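Local coordinates for protein putative GntR-family transcriptional regulator (PDB 3CNV) that probably regulates transcription in response to a small effector molecule bound by its UTRA-type ligand-binding domain, at residues 127-132 with 155-160. Sequence-based numbering, arbitrary orientation.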
ATOM      1  N   PRO C 127      19.577  18.660   3.367  1.00 13.42           N
ATOM      2  CA  PRO C 127      18.191  18.137   3.322  1.00 13.04           C
ATOM      3  C   PRO C 127      18.104  16.662   3.759  1.00 13.08           C
ATOM      4  O   PRO C 127      18.965  15.811   3.380  1.00 12.49           O
ATOM      5  CB  PRO C 127      17.833  18.256   1.856  1.00 12.80           C
ATOM      6  CG  PRO C 127      18.674  19.283   1.319  1.00 13.83           C
ATOM      7  CD  PRO C 127      20.007  19.198   2.062  1.00 13.95           C
ATOM      8  N   LEU C 128      17.104  16.418   4.608  1.00 12.99           N
ATOM      9  CA  LEU C 128      16.801  15.085   5.162  1.00 12.99           C
ATOM     10  C   LEU C 128      15.321  14.807   4.893  1.00 12.95           C
ATOM     11  O   LEU C 128      14.483  15.750   4.765  1.00 13.12           O
ATOM     12  CB  LEU C 128      17.038  15.019   6.685  1.00 11.84           C
ATOM     13  CG  LEU C 128      18.390  15.442   7.213  1.00 13.25           C
ATOM     14  CD1 LEU C 128      18.413  15.427   8.805  1.00 10.31           C
ATOM     15  CD2 LEU C 128      19.507  14.527   6.629  1.00 12.86           C
ATOM     16  N   LEU C 129      15.032  13.536   4.760  1.00 12.54           N
ATOM     17  CA  LEU C 129      13.652  13.004   4.623  1.00 14.05           C
ATOM     18  C   LEU C 129      13.134  12.718   6.038  1.00 15.62           C
ATOM     19  O   LEU C 129      13.726  11.971   6.808  1.00 14.92           O
ATOM     20  CB  LEU C 129      13.583  11.771   3.783  1.00 11.91           C
ATOM     21  CG  LEU C 129      12.203  11.104   3.618  1.00 15.36           C
ATOM     22  CD1 LEU C 129      11.229  12.008   2.847  1.00 17.89           C
ATOM     23  CD2 LEU C 129      12.284   9.743   3.019  1.00 17.28           C
ATOM     24  N   GLN C 130      12.093  13.444   6.406  1.00 14.95           N
ATOM     25  CA  GLN C 130      11.449  13.220   7.701  1.00 15.03           C
ATOM     26  C   GLN C 130      10.219  12.343   7.486  1.00 15.51           C
ATOM     27  O   GLN C 130       9.347  12.616   6.653  1.00 16.30           O
ATOM     28  CB  GLN C 130      11.133  14.527   8.421  1.00 14.94           C
ATOM     29  CG  GLN C 130      10.321  14.374   9.721  1.00 14.97           C
ATOM     30  CD  GLN C 130      10.178  15.700  10.488  1.00 22.97           C
ATOM     31  OE1 GLN C 130      11.159  16.291  10.906  1.00 24.20           O
ATOM     32  NE2 GLN C 130       8.976  16.190  10.591  1.00 27.15           N
ATOM     33  N   VAL C 131      10.207  11.242   8.213  1.00 15.95           N
ATOM     34  CA  VAL C 131       9.119  10.254   8.203  1.00 14.23           C
ATOM     35  C   VAL C 131       8.503  10.245   9.624  1.00 15.29           C
ATOM     36  O   VAL C 131       9.068   9.732  10.588  1.00 14.75           O
ATOM     37  CB  VAL C 131       9.584   8.820   7.802  1.00 15.81           C
ATOM     38  CG1 VAL C 131       8.357   7.838   7.746  1.00 12.70           C
ATOM     39  CG2 VAL C 131      10.378   8.805   6.407  1.00 15.40           C
ATOM     40  N   ASP C 132       7.330  10.843   9.754  1.00 15.01           N
ATOM     41  CA  ASP C 132       6.594  10.791  11.010  1.00 16.25           C
ATOM     42  C   ASP C 132       5.546   9.660  10.983  1.00 15.99           C
ATOM     43  O   ASP C 132       4.614   9.699  10.194  1.00 18.64           O
ATOM     44  CB  ASP C 132       5.893  12.153  11.265  1.00 17.68           C
ATOM     45  CG  ASP C 132       6.878  13.259  11.670  1.00 22.13           C
ATOM     46  OD1 ASP C 132       7.784  12.990  12.492  1.00 28.72           O
ATOM     47  OD2 ASP C 132       6.789  14.390  11.128  1.00 27.69           O
ATOM     48  N   TYR C 155      20.570   6.121  -0.413  1.00 15.26           N
ATOM     49  CA  TYR C 155      19.395   5.330  -0.144  1.00 14.61           C
ATOM     50  C   TYR C 155      18.147   6.221  -0.435  1.00 14.30           C
ATOM     51  O   TYR C 155      18.199   7.465  -0.480  1.00 15.94           O
ATOM     52  CB  TYR C 155      19.391   4.823   1.293  1.00 15.51           C
ATOM     53  CG  TYR C 155      20.337   3.657   1.607  1.00 18.65           C
ATOM     54  CD1 TYR C 155      19.880   2.395   1.628  1.00 21.49           C
ATOM     55  CD2 TYR C 155      21.702   3.871   1.845  1.00 24.81           C
ATOM     56  CE1 TYR C 155      20.738   1.328   1.872  1.00 25.90           C
ATOM     57  CE2 TYR C 155      22.579   2.808   2.065  1.00 26.80           C
ATOM     58  CZ  TYR C 155      22.060   1.539   2.105  1.00 27.28           C
ATOM     59  OH  TYR C 155      22.848   0.439   2.333  1.00 30.03           O
ATOM     60  N   HIS C 156      17.071   5.556  -0.793  1.00 13.26           N
ATOM     61  CA  HIS C 156      15.778   6.193  -1.044  1.00 13.36           C
ATOM     62  C   HIS C 156      14.731   5.447  -0.227  1.00 14.42           C
ATOM     63  O   HIS C 156      14.974   4.333   0.237  1.00 15.58           O
ATOM     64  CB  HIS C 156      15.430   6.222  -2.577  1.00 13.77           C
ATOM     65  CG  HIS C 156      15.402   4.875  -3.242  1.00 15.62           C
ATOM     66  ND1 HIS C 156      16.529   4.324  -3.802  1.00 15.59           N
ATOM     67  CD2 HIS C 156      14.412   3.951  -3.396  1.00 15.92           C
ATOM     68  CE1 HIS C 156      16.245   3.120  -4.273  1.00 16.91           C
ATOM     69  NE2 HIS C 156      14.979   2.855  -4.025  1.00 12.87           N
ATOM     70  N   TYR C 157      13.564   6.064  -0.113  1.00 12.65           N
ATOM     71  CA  TYR C 157      12.366   5.424   0.442  1.00 12.56           C
ATOM     72  C   TYR C 157      11.521   4.902  -0.735  1.00 12.69           C
ATOM     73  O   TYR C 157      11.067   5.633  -1.545  1.00 12.51           O
ATOM     74  CB  TYR C 157      11.609   6.478   1.293  1.00 12.27           C
ATOM     75  CG  TYR C 157      10.290   6.111   1.870  1.00 12.47           C
ATOM     76  CD1 TYR C 157      10.135   6.078   3.232  1.00 15.20           C
ATOM     77  CD2 TYR C 157       9.203   5.865   1.085  1.00 15.03           C
ATOM     78  CE1 TYR C 157       8.971   5.764   3.826  1.00 11.91           C
ATOM     79  CE2 TYR C 157       7.932   5.500   1.692  1.00 14.99           C
ATOM     80  CZ  TYR C 157       7.845   5.489   3.073  1.00 14.40           C
ATOM     81  OH  TYR C 157       6.627   5.193   3.698  1.00 16.91           O
ATOM     82  N   ARG C 158      11.344   3.603  -0.767  1.00 14.39           N
ATOM     83  CA  ARG C 158      10.622   2.868  -1.813  1.00 16.00           C
ATOM     84  C   ARG C 158       9.183   2.745  -1.443  1.00 15.25           C
ATOM     85  O   ARG C 158       8.872   2.406  -0.314  1.00 18.38           O
ATOM     86  CB  ARG C 158      11.228   1.466  -2.040  1.00 16.37           C
ATOM     87  CG  ARG C 158      11.025   0.506  -0.850  1.00 25.53           C
ATOM     88  CD  ARG C 158      11.680  -0.880  -1.090  1.00 32.93           C
ATOM     89  NE  ARG C 158      11.533  -1.793   0.037  1.00 36.37           N
ATOM     90  CZ  ARG C 158      10.380  -2.115   0.657  1.00 43.59           C
ATOM     91  NH1 ARG C 158       9.193  -1.557   0.337  1.00 40.92           N
ATOM     92  NH2 ARG C 158      10.444  -2.990   1.652  1.00 44.75           N
ATOM     93  N   ASN C 159       8.299   3.070  -2.375  1.00 14.58           N
ATOM     94  CA  ASN C 159       6.870   2.992  -2.124  1.00 15.79           C
ATOM     95  C   ASN C 159       6.143   2.491  -3.375  1.00 15.87           C
ATOM     96  O   ASN C 159       6.261   3.109  -4.436  1.00 16.49           O
ATOM     97  CB  ASN C 159       6.246   4.358  -1.729  1.00 13.90           C
ATOM     98  CG  ASN C 159       4.868   4.215  -1.041  1.00 16.69           C
ATOM     99  OD1 ASN C 159       4.558   3.193  -0.392  1.00 15.36           O
ATOM    100  ND2 ASN C 159       4.091   5.286  -1.100  1.00 15.98           N
ATOM    101  N   SER C 160       5.332   1.446  -3.216  1.00 15.12           N
ATOM    102  CA  SER C 160       4.428   1.027  -4.281  1.00 17.45           C
ATOM    103  C   SER C 160       3.044   1.465  -3.928  1.00 17.98           C
ATOM    104  O   SER C 160       2.601   1.329  -2.759  1.00 17.17           O
ATOM    105  CB  SER C 160       4.395  -0.506  -4.448  1.00 18.18           C
ATOM    106  OG  SER C 160       5.615  -0.930  -5.020  1.00 28.88           O
TER
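Leu129 opens the contact by resting its CD2 methyl against the CB of Tyr157, 3.8 Å away. With CG anti to the backbone N (chi1 178°), the Leu129 branch is carried across toward Tyr157; the two side chains meet at roughly a right angle, and the methyl touches the root of the tyrosine while lying obliquely to its ring. The Leu129 and Tyr157 CA atoms are 8.8 Å apart, and between 127-132 and 155-160 the contact is side-chain packing, with no hydrogen bond across; the strands they lie on belong to different sheets.

Gln130 turns to the other face of its strand, where NE2 donates to Asp132 OD2 over 2.9 Å. The bond is bent (133° at the hydrogen) and reaches the syn side of the carboxylate 23° out of plane; Arg108 forms a salt bridge with that same oxygen.

Strand 127-137 lies between 102-111 and 141-150 in the six-stranded antiparallel sheet of the UTRA domain, whereas 155-161 pairs antiparallel both with 8-10 and with a strand of the second subunit, whose own Leu129 packs on Leu129 and places this apolar patch at an interface.

Val131, again facing Tyr157, brings CG2 to 4.2 Å from the ring atom CD1. This approach is oblique and looser than that of Leu129, though all three side chains are buried. Beyond the apolar part of the ring, Tyr157 OH hydrogen-bonds to Glu105 OE1 and to Asn159 ND2 of the second subunit.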